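Long-range contacts in Non-heme chloroperoxidase CPO-A1 (Streptomyces aureofaciens, PDB 1A8Q), which brominates without a haem cofactor, and may be a chlorinating enzyme of 7-chlorotetracycline biosynthesis: residues E160-P168 and G220-I228; K14-F24 and G32-V43. All coordinates share one frame; numbering follows the deposited sequence.

Contact 1. Residues E160-P168 and G220-I228; sequences EGFFSANRP and GDDDQVVPI
The end of helix 137-162 runs past the acid loop of the alpha/beta hydrolase fold, with the CA atoms of Gly161 and Gln224 5.9 Å apart. A Schellman motif with Ser164 at positive phi ends the helix, and a type I turn runs from Ser164 to Arg167. Ser164, Asn166 and Arg167 reach the loop. It carries Asp223 of the catalytic triad, whose OD2 is hydrogen-bonded to His252. Ser164 OG donates to Asp222 O (2.8 Å), nearly in line with C=O. A water bridges Gly161 O, Ser164 OG and Gln224 N. Arg167 forms a side-on, two-nitrogen salt bridge with Asp222. Arg167 NE gives to Asp222 OD2 at 3.0 Å from above the carboxylate plane, and NH2 meets OD1 on the syn side, tilted from that plane. Both oxygens lie close to the guanidinium plane, which is turned 27° from the carboxylate. Gln224 NE2 sits over one guanidinium face. The Gln224 chain is extended beyond CG (chi2 177°) and carries its amide out to Asn166. The amides approach from opposite directions, nearly coplanar (9° apart). Gln224 NE2 reaches a lone pair of Asn166 OD1 at 2.9 Å, and Asn166 ND2 returns a bond to Gln224 OE1 at 3.2 Å.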
loop_
_atom_site.group_PDB
_atom_site.type_symbol
_atom_site.label_atom_id
_atom_site.label_comp_id
_atom_site.label_asym_id
_atom_site.label_seq_id
_atom_site.Cartn_x
_atom_site.Cartn_y
_atom_site.Cartn_z
ATOM N N GLU A 160 -17.328 2.937 -0.351
ATOM C CA GLU A 160 -17.878 3.592 -1.528
ATOM C C GLU A 160 -16.830 4.470 -2.228
ATOM O O GLU A 160 -16.615 4.290 -3.418
ATOM C CB GLU A 160 -19.079 4.479 -1.178
ATOM C CG GLU A 160 -20.218 3.699 -0.514
ATOM C CD GLU A 160 -20.844 2.682 -1.466
ATOM O OE1 GLU A 160 -21.019 2.983 -2.666
ATOM O OE2 GLU A 160 -21.181 1.562 -1.023
ATOM N N GLY A 161 -16.163 5.322 -1.465
ATOM C CA GLY A 161 -15.114 6.155 -2.070
ATOM C C GLY A 161 -13.900 5.330 -2.476
ATOM O O GLY A 161 -13.217 5.643 -3.467
ATOM N N PHE A 162 -13.534 4.334 -1.659
ATOM C CA PHE A 162 -12.322 3.562 -1.914
ATOM C C PHE A 162 -12.394 2.914 -3.301
ATOM O O PHE A 162 -11.391 2.821 -4.002
ATOM C CB PHE A 162 -12.213 2.492 -0.828
ATOM C CG PHE A 162 -10.895 1.791 -0.708
ATOM C CD1 PHE A 162 -10.658 0.644 -1.439
ATOM C CD2 PHE A 162 -9.961 2.258 0.203
ATOM C CE1 PHE A 162 -9.435 -0.027 -1.302
ATOM C CE2 PHE A 162 -8.769 1.572 0.371
ATOM C CZ PHE A 162 -8.542 0.460 -0.403
ATOM N N PHE A 163 -13.568 2.443 -3.700
ATOM C CA PHE A 163 -13.733 1.751 -4.978
ATOM C C PHE A 163 -14.412 2.618 -6.021
ATOM O O PHE A 163 -14.710 2.095 -7.111
ATOM C CB PHE A 163 -14.649 0.505 -4.777
ATOM C CG PHE A 163 -14.024 -0.568 -3.939
ATOM C CD1 PHE A 163 -12.890 -1.238 -4.314
ATOM C CD2 PHE A 163 -14.599 -0.895 -2.697
ATOM C CE1 PHE A 163 -12.294 -2.223 -3.547
ATOM C CE2 PHE A 163 -14.022 -1.887 -1.921
ATOM C CZ PHE A 163 -12.883 -2.552 -2.328
ATOM N N SER A 164 -14.597 3.917 -5.772
ATOM C CA SER A 164 -15.319 4.789 -6.701
ATOM C C SER A 164 -16.619 4.136 -7.119
ATOM O O SER A 164 -17.081 4.172 -8.272
ATOM C CB SER A 164 -14.488 5.107 -7.975
ATOM O OG SER A 164 -13.349 5.839 -7.556
ATOM N N ALA A 165 -17.366 3.633 -6.112
ATOM C CA ALA A 165 -18.576 2.873 -6.410
ATOM C C ALA A 165 -19.766 3.772 -6.688
ATOM O O ALA A 165 -20.901 3.305 -6.896
ATOM C CB ALA A 165 -18.835 1.952 -5.204
ATOM N N ASN A 166 -19.558 5.077 -6.663
ATOM C CA ASN A 166 -20.567 6.048 -7.044
ATOM C C ASN A 166 -20.625 6.240 -8.557
ATOM O O ASN A 166 -21.541 6.927 -9.034
ATOM C CB ASN A 166 -20.302 7.391 -6.352
ATOM C CG ASN A 166 -18.825 7.708 -6.234
ATOM O OD1 ASN A 166 -18.026 7.596 -7.163
ATOM N ND2 ASN A 166 -18.426 8.119 -5.023
ATOM N N ARG A 167 -19.696 5.674 -9.311
ATOM C CA ARG A 167 -19.750 5.863 -10.765
ATOM C C ARG A 167 -20.704 4.895 -11.424
ATOM O O ARG A 167 -20.583 3.695 -11.218
ATOM C CB ARG A 167 -18.356 5.704 -11.370
ATOM C CG ARG A 167 -17.329 6.570 -10.666
ATOM C CD ARG A 167 -17.702 8.038 -10.879
ATOM N NE ARG A 167 -16.526 8.872 -10.646
ATOM C CZ ARG A 167 -16.637 10.196 -10.487
ATOM N NH1 ARG A 167 -17.840 10.757 -10.502
ATOM N NH2 ARG A 167 -15.545 10.928 -10.339
ATOM N N PRO A 168 -21.690 5.421 -12.142
ATOM C CA PRO A 168 -22.633 4.598 -12.867
ATOM C C PRO A 168 -21.913 3.562 -13.705
ATOM O O PRO A 168 -20.893 3.872 -14.315
ATOM C CB PRO A 168 -23.355 5.588 -13.792
ATOM C CG PRO A 168 -23.212 6.903 -13.107
ATOM C CD PRO A 168 -21.888 6.875 -12.389
ATOM N N GLY A 220 -4.709 5.304 -10.644
ATOM C CA GLY A 220 -5.953 5.536 -11.394
ATOM C C GLY A 220 -6.210 7.043 -11.412
ATOM O O GLY A 220 -5.986 7.706 -10.396
ATOM N N ASP A 221 -6.885 7.532 -12.453
ATOM C CA ASP A 221 -7.223 8.958 -12.427
ATOM C C ASP A 221 -8.613 9.232 -11.910
ATOM O O ASP A 221 -9.063 10.370 -11.958
ATOM C CB ASP A 221 -7.015 9.561 -13.826
ATOM C CG ASP A 221 -8.029 9.120 -14.829
ATOM O OD1 ASP A 221 -9.054 8.465 -14.534
ATOM O OD2 ASP A 221 -7.801 9.488 -16.030
ATOM N N ASP A 222 -9.300 8.215 -11.342
ATOM C CA ASP A 222 -10.501 8.469 -10.572
ATOM C C ASP A 222 -10.303 8.010 -9.118
ATOM O O ASP A 222 -11.217 7.449 -8.479
ATOM C CB ASP A 222 -11.734 7.795 -11.189
ATOM C CG ASP A 222 -13.019 8.274 -10.554
ATOM O OD1 ASP A 222 -13.109 9.453 -10.149
ATOM O OD2 ASP A 222 -13.945 7.457 -10.362
ATOM N N ASP A 223 -9.081 8.195 -8.642
ATOM C CA ASP A 223 -8.758 7.806 -7.250
ATOM C C ASP A 223 -9.276 8.907 -6.329
ATOM O O ASP A 223 -8.777 10.035 -6.258
ATOM C CB ASP A 223 -7.262 7.546 -7.149
ATOM C CG ASP A 223 -6.859 6.895 -5.848
ATOM O OD1 ASP A 223 -7.507 7.235 -4.822
ATOM O OD2 ASP A 223 -5.922 6.087 -5.869
ATOM N N GLN A 224 -10.294 8.518 -5.559
ATOM C CA GLN A 224 -10.964 9.482 -4.660
ATOM C C GLN A 224 -10.357 9.477 -3.283
ATOM O O GLN A 224 -10.884 10.134 -2.352
ATOM C CB GLN A 224 -12.452 9.085 -4.608
ATOM C CG GLN A 224 -13.205 9.206 -5.910
ATOM C CD GLN A 224 -14.649 8.754 -5.882
ATOM O OE1 GLN A 224 -15.272 8.753 -4.815
ATOM N NE2 GLN A 224 -15.204 8.386 -7.030
ATOM N N VAL A 225 -9.265 8.769 -3.065
ATOM C CA VAL A 225 -8.608 8.660 -1.758
ATOM C C VAL A 225 -7.221 9.311 -1.818
ATOM O O VAL A 225 -6.852 10.111 -0.936
ATOM C CB VAL A 225 -8.469 7.192 -1.320
ATOM C CG1 VAL A 225 -7.801 7.027 0.044
ATOM C CG2 VAL A 225 -9.846 6.502 -1.260
ATOM N N VAL A 226 -6.439 8.965 -2.841
ATOM C CA VAL A 226 -5.068 9.445 -3.015
ATOM C C VAL A 226 -5.012 10.132 -4.376
ATOM O O VAL A 226 -4.999 9.485 -5.403
ATOM C CB VAL A 226 -4.075 8.285 -2.904
ATOM C CG1 VAL A 226 -2.629 8.734 -3.133
ATOM C CG2 VAL A 226 -4.164 7.625 -1.508
ATOM N N PRO A 227 -5.014 11.457 -4.407
ATOM C CA PRO A 227 -5.187 12.181 -5.666
ATOM C C PRO A 227 -3.992 12.036 -6.583
ATOM O O PRO A 227 -2.874 12.309 -6.179
ATOM C CB PRO A 227 -5.402 13.632 -5.243
ATOM C CG PRO A 227 -4.776 13.710 -3.887
ATOM C CD PRO A 227 -5.114 12.374 -3.240
ATOM N N ILE A 228 -4.285 11.606 -7.828
ATOM C CA ILE A 228 -3.183 11.343 -8.741
ATOM C C ILE A 228 -2.272 12.529 -8.952
ATOM O O ILE A 228 -1.062 12.306 -8.974
ATOM C CB ILE A 228 -3.725 10.801 -10.086
ATOM C CG1 ILE A 228 -2.581 10.331 -10.967
ATOM C CG2 ILE A 228 -4.622 11.800 -10.808
ATOM C CD1 ILE A 228 -3.067 9.580 -12.207
HETATM O O HOH W 1 -11.422 5.802 -5.590
#

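Contact 2. Residues K14-F24 and G32-V43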
loop_
_atom_site.group_PDB
_atom_site.type_symbol
_atom_site.label_atom_id
_atom_site.label_comp_id
_atom_site.label_asym_id
_atom_site.label_seq_id
_atom_site.Cartn_x
_atom_site.Cartn_y
_atom_site.Cartn_z
ATOM N N LYS A 14 1.934 -14.390 4.628
ATOM C CA LYS A 14 1.754 -15.502 3.688
ATOM C C LYS A 14 3.004 -15.636 2.828
ATOM O O LYS A 14 3.589 -14.606 2.492
ATOM C CB LYS A 14 0.601 -15.147 2.740
ATOM C CG LYS A 14 -0.757 -15.252 3.443
ATOM C CD LYS A 14 -1.883 -14.988 2.502
ATOM C CE LYS A 14 -2.619 -13.669 2.648
ATOM N NZ LYS A 14 -3.077 -13.440 4.065
ATOM N N ASP A 15 3.430 -16.899 2.566
ATOM C CA ASP A 15 4.685 -17.041 1.784
ATOM C C ASP A 15 4.440 -18.207 0.831
ATOM O O ASP A 15 4.346 -19.366 1.323
ATOM C CB ASP A 15 5.811 -17.363 2.759
ATOM C CG ASP A 15 7.177 -17.627 2.136
ATOM O OD1 ASP A 15 7.241 -17.645 0.911
ATOM O OD2 ASP A 15 8.127 -17.803 2.897
ATOM N N TRP A 16 4.175 -17.862 -0.407
ATOM C CA TRP A 16 3.743 -18.879 -1.377
ATOM C C TRP A 16 4.780 -19.068 -2.479
ATOM O O TRP A 16 5.285 -18.103 -3.009
ATOM C CB TRP A 16 2.453 -18.359 -2.020
ATOM C CG TRP A 16 1.219 -18.376 -1.137
ATOM C CD1 TRP A 16 1.114 -18.837 0.140
ATOM C CD2 TRP A 16 -0.065 -17.865 -1.491
ATOM N NE1 TRP A 16 -0.148 -18.631 0.622
ATOM C CE2 TRP A 16 -0.912 -18.068 -0.367
ATOM C CE3 TRP A 16 -0.614 -17.294 -2.636
ATOM C CZ2 TRP A 16 -2.254 -17.687 -0.377
ATOM C CZ3 TRP A 16 -1.943 -16.915 -2.662
ATOM C CH2 TRP A 16 -2.762 -17.132 -1.512
ATOM N N GLY A 17 4.975 -20.330 -2.879
ATOM C CA GLY A 17 5.811 -20.526 -4.068
ATOM C C GLY A 17 7.301 -20.516 -3.836
ATOM O O GLY A 17 7.858 -20.389 -2.766
ATOM N N GLN A 18 7.993 -20.663 -4.987
ATOM C CA GLN A 18 9.441 -20.680 -5.057
ATOM C C GLN A 18 9.878 -19.791 -6.227
ATOM O O GLN A 18 9.120 -19.588 -7.195
ATOM C CB GLN A 18 9.980 -22.099 -5.274
ATOM C CG GLN A 18 10.329 -22.877 -4.029
ATOM C CD GLN A 18 9.144 -23.518 -3.345
ATOM O OE1 GLN A 18 8.911 -23.262 -2.149
ATOM N NE2 GLN A 18 8.374 -24.315 -4.081
ATOM N N GLY A 19 11.033 -19.160 -6.082
ATOM C CA GLY A 19 11.428 -18.270 -7.208
ATOM C C GLY A 19 11.826 -16.910 -6.633
ATOM O O GLY A 19 12.010 -16.816 -5.421
ATOM N N ARG A 20 12.056 -15.949 -7.512
ATOM C CA ARG A 20 12.539 -14.641 -7.016
ATOM C C ARG A 20 11.379 -14.053 -6.202
ATOM O O ARG A 20 10.256 -14.080 -6.709
ATOM C CB ARG A 20 12.840 -13.768 -8.210
ATOM C CG ARG A 20 13.501 -12.459 -7.957
ATOM C CD ARG A 20 13.874 -11.732 -9.225
ATOM N NE ARG A 20 12.873 -11.044 -10.027
ATOM C CZ ARG A 20 12.239 -9.940 -9.616
ATOM N NH1 ARG A 20 12.505 -9.493 -8.411
ATOM N NH2 ARG A 20 11.404 -9.327 -10.432
ATOM N N PRO A 21 11.707 -13.434 -5.091
ATOM C CA PRO A 21 10.653 -12.917 -4.222
ATOM C C PRO A 21 10.028 -11.619 -4.628
ATOM O O PRO A 21 10.698 -10.622 -4.933
ATOM C CB PRO A 21 11.340 -12.765 -2.867
ATOM C CG PRO A 21 12.799 -12.935 -3.060
ATOM C CD PRO A 21 13.037 -13.356 -4.473
ATOM N N VAL A 22 8.707 -11.569 -4.490
ATOM C CA VAL A 22 7.877 -10.418 -4.730
ATOM C C VAL A 22 7.137 -10.191 -3.382
ATOM O O VAL A 22 6.396 -11.072 -2.965
ATOM C CB VAL A 22 6.888 -10.593 -5.858
ATOM C CG1 VAL A 22 6.116 -9.285 -6.089
ATOM C CG2 VAL A 22 7.577 -11.043 -7.149
ATOM N N VAL A 23 7.431 -9.078 -2.733
ATOM C CA VAL A 23 6.880 -8.828 -1.387
ATOM C C VAL A 23 5.864 -7.710 -1.528
ATOM O O VAL A 23 6.153 -6.594 -1.984
ATOM C CB VAL A 23 7.977 -8.448 -0.387
ATOM C CG1 VAL A 23 7.388 -7.981 0.944
ATOM C CG2 VAL A 23 8.957 -9.605 -0.153
ATOM N N PHE A 24 4.638 -7.983 -1.097
ATOM C CA PHE A 24 3.520 -7.065 -1.265
ATOM C C PHE A 24 3.226 -6.343 0.046
ATOM O O PHE A 24 3.242 -6.999 1.100
ATOM C CB PHE A 24 2.256 -7.828 -1.695
ATOM C CG PHE A 24 2.327 -8.386 -3.101
ATOM C CD1 PHE A 24 2.883 -9.644 -3.273
ATOM C CD2 PHE A 24 1.836 -7.640 -4.151
ATOM C CE1 PHE A 24 2.940 -10.161 -4.586
ATOM C CE2 PHE A 24 1.893 -8.162 -5.460
ATOM C CZ PHE A 24 2.436 -9.426 -5.630
ATOM N N GLY A 32 -2.741 -8.289 4.413
ATOM C CA GLY A 32 -2.212 -9.030 3.270
ATOM C C GLY A 32 -3.255 -9.776 2.474
ATOM O O GLY A 32 -3.016 -10.082 1.284
ATOM N N ASP A 33 -4.467 -10.011 3.024
ATOM C CA ASP A 33 -5.513 -10.598 2.179
ATOM C C ASP A 33 -5.929 -9.708 1.032
ATOM O O ASP A 33 -6.569 -10.168 0.072
ATOM C CB ASP A 33 -6.799 -10.856 2.996
ATOM C CG ASP A 33 -6.692 -12.108 3.846
ATOM O OD1 ASP A 33 -5.753 -12.870 3.615
ATOM O OD2 ASP A 33 -7.529 -12.290 4.782
ATOM N N ALA A 34 -5.621 -8.402 1.012
ATOM C CA ALA A 34 -5.881 -7.479 -0.060
ATOM C C ALA A 34 -5.016 -7.803 -1.289
ATOM O O ALA A 34 -5.262 -7.119 -2.283
ATOM C CB ALA A 34 -5.584 -6.025 0.319
ATOM N N TRP A 35 -4.140 -8.769 -1.194
ATOM C CA TRP A 35 -3.272 -9.071 -2.325
ATOM C C TRP A 35 -3.466 -10.504 -2.808
ATOM O O TRP A 35 -2.649 -10.964 -3.620
ATOM C CB TRP A 35 -1.820 -8.985 -1.843
ATOM C CG TRP A 35 -1.353 -7.572 -1.547
ATOM C CD1 TRP A 35 -0.872 -7.124 -0.363
ATOM C CD2 TRP A 35 -1.135 -6.540 -2.521
ATOM N NE1 TRP A 35 -0.423 -5.810 -0.513
ATOM C CE2 TRP A 35 -0.571 -5.439 -1.818
ATOM C CE3 TRP A 35 -1.459 -6.377 -3.856
ATOM C CZ2 TRP A 35 -0.280 -4.234 -2.478
ATOM C CZ3 TRP A 35 -1.133 -5.198 -4.533
ATOM C CH2 TRP A 35 -0.580 -4.111 -3.806
ATOM N N GLN A 36 -4.464 -11.251 -2.334
ATOM C CA GLN A 36 -4.473 -12.666 -2.757
ATOM C C GLN A 36 -4.522 -12.822 -4.265
ATOM O O GLN A 36 -3.920 -13.787 -4.742
ATOM C CB GLN A 36 -5.677 -13.372 -2.107
ATOM C CG GLN A 36 -5.325 -13.523 -0.607
ATOM C CD GLN A 36 -5.895 -14.804 -0.017
ATOM O OE1 GLN A 36 -6.073 -15.788 -0.739
ATOM N NE2 GLN A 36 -6.157 -14.780 1.286
ATOM N N ASP A 37 -5.248 -11.977 -4.991
ATOM C CA ASP A 37 -5.288 -12.135 -6.452
ATOM C C ASP A 37 -3.877 -12.013 -7.048
ATOM O O ASP A 37 -3.531 -12.786 -7.952
ATOM C CB ASP A 37 -6.211 -11.102 -7.036
ATOM C CG ASP A 37 -7.685 -11.281 -6.687
ATOM O OD1 ASP A 37 -8.378 -12.168 -7.206
ATOM O OD2 ASP A 37 -8.189 -10.410 -5.963
ATOM N N GLN A 38 -3.130 -11.019 -6.603
ATOM C CA GLN A 38 -1.785 -10.796 -7.129
ATOM C C GLN A 38 -0.800 -11.824 -6.674
ATOM O O GLN A 38 0.123 -12.222 -7.407
ATOM C CB GLN A 38 -1.257 -9.378 -6.700
ATOM C CG GLN A 38 -2.041 -8.305 -7.419
ATOM C CD GLN A 38 -3.468 -8.114 -6.981
ATOM O OE1 GLN A 38 -3.763 -8.144 -5.785
ATOM N NE2 GLN A 38 -4.355 -7.905 -7.945
ATOM N N LEU A 39 -0.943 -12.348 -5.434
ATOM C CA LEU A 39 -0.077 -13.404 -4.949
ATOM C C LEU A 39 -0.219 -14.661 -5.843
ATOM O O LEU A 39 0.820 -15.197 -6.247
ATOM C CB LEU A 39 -0.517 -13.844 -3.531
ATOM C CG LEU A 39 0.013 -12.840 -2.472
ATOM C CD1 LEU A 39 -0.750 -13.170 -1.177
ATOM C CD2 LEU A 39 1.501 -12.943 -2.253
ATOM N N LYS A 40 -1.434 -15.023 -6.188
ATOM C CA LYS A 40 -1.622 -16.193 -7.070
ATOM C C LYS A 40 -1.009 -15.880 -8.443
ATOM O O LYS A 40 -0.314 -16.733 -9.012
ATOM C CB LYS A 40 -3.094 -16.603 -7.181
ATOM C CG LYS A 40 -3.301 -17.681 -8.286
ATOM C CD LYS A 40 -4.705 -18.254 -8.226
ATOM C CE LYS A 40 -4.983 -19.102 -9.492
ATOM N NZ LYS A 40 -4.037 -20.248 -9.467
ATOM N N ALA A 41 -1.296 -14.718 -8.984
ATOM C CA ALA A 41 -0.781 -14.369 -10.321
ATOM C C ALA A 41 0.741 -14.492 -10.361
ATOM O O ALA A 41 1.259 -15.046 -11.341
ATOM C CB ALA A 41 -1.213 -12.984 -10.733
ATOM N N VAL A 42 1.466 -13.902 -9.407
ATOM C CA VAL A 42 2.925 -13.998 -9.501
ATOM C C VAL A 42 3.445 -15.384 -9.229
ATOM O O VAL A 42 4.424 -15.814 -9.877
ATOM C CB VAL A 42 3.654 -12.939 -8.642
ATOM C CG1 VAL A 42 3.094 -11.577 -9.079
ATOM C CG2 VAL A 42 3.471 -13.209 -7.156
ATOM N N VAL A 43 2.825 -16.173 -8.337
ATOM C CA VAL A 43 3.378 -17.507 -8.078
ATOM C C VAL A 43 3.091 -18.412 -9.287
ATOM O O VAL A 43 4.009 -19.167 -9.677
ATOM C CB VAL A 43 2.753 -18.071 -6.794
ATOM C CG1 VAL A 43 3.323 -19.461 -6.491
ATOM C CG2 VAL A 43 3.122 -17.146 -5.629
#
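Strand 21-25 and helix 36-44 are the first two elements of a beta-alpha-beta unit, and here the helix packs on that strand and on strand 10-16. Segment 36-43 runs almost antiparallel to 21-24, at 175°, with the axes 10.1 Å apart. Phe24 lies between them. Its CB stands over the five-membered ring of Trp35, 3.4 Å from the centroid, in a CH-pi contact. The Phe24 ring is oblique to the Trp35 six-membered ring, with planes at 45°. Further out, Phe24 CE2 meets Gln38 CB at 3.6 Å, CD1 meets Leu39 CD2, and Val42 CG2 lies at the ring edge. Trp16 lies against Leu39, its CZ3 3.5 Å from Leu39 CB, with Leu39 CD1 over one face of the indole, toward the rim. Gln36 OE1 lies at the edge of the indole. Val43 CG2 packs on Trp16 CB, and Val43 CG1 comes to 3.6 Å from Gly17 CA. The Lys14 chain bends at chi3 (-107°) and chi4, turning NZ to Asp33 OD1 for a 2.8 Å salt bridge. NZ meets OD1 on its anti side, tilted from the carboxylate plane. Gln36 NE2 donates to Asp33 OD1 from the opposite face, at 3.0 Å. Two donors thus hold OD1 beside the apolar contacts, and the positive lysine probably stabilises the charged form of Asp33.

From the N terminus, contact 2 comes first. Its segments 14-24 and 32-43 are only 8 residues apart, so it closes a short loop after strand 21-25. It ties strands 10-16 and 21-25 to helix 36-44, in the first half of the sheet's strand order. Contact 1 opens later and closes a longer loop of 51 residues, mostly helical, between the end of helix 137-162 and the loop after strand 215-220. The two contacts follow in series and neither nest nor cross. The centres of contact 1 and contact 2 are about 25 Å apart, and the contacts do not touch. Contact 1 holds Asp223 itself, while Trp35 of contact 2 lies about 8 Å from Ser94, side chain to side chain.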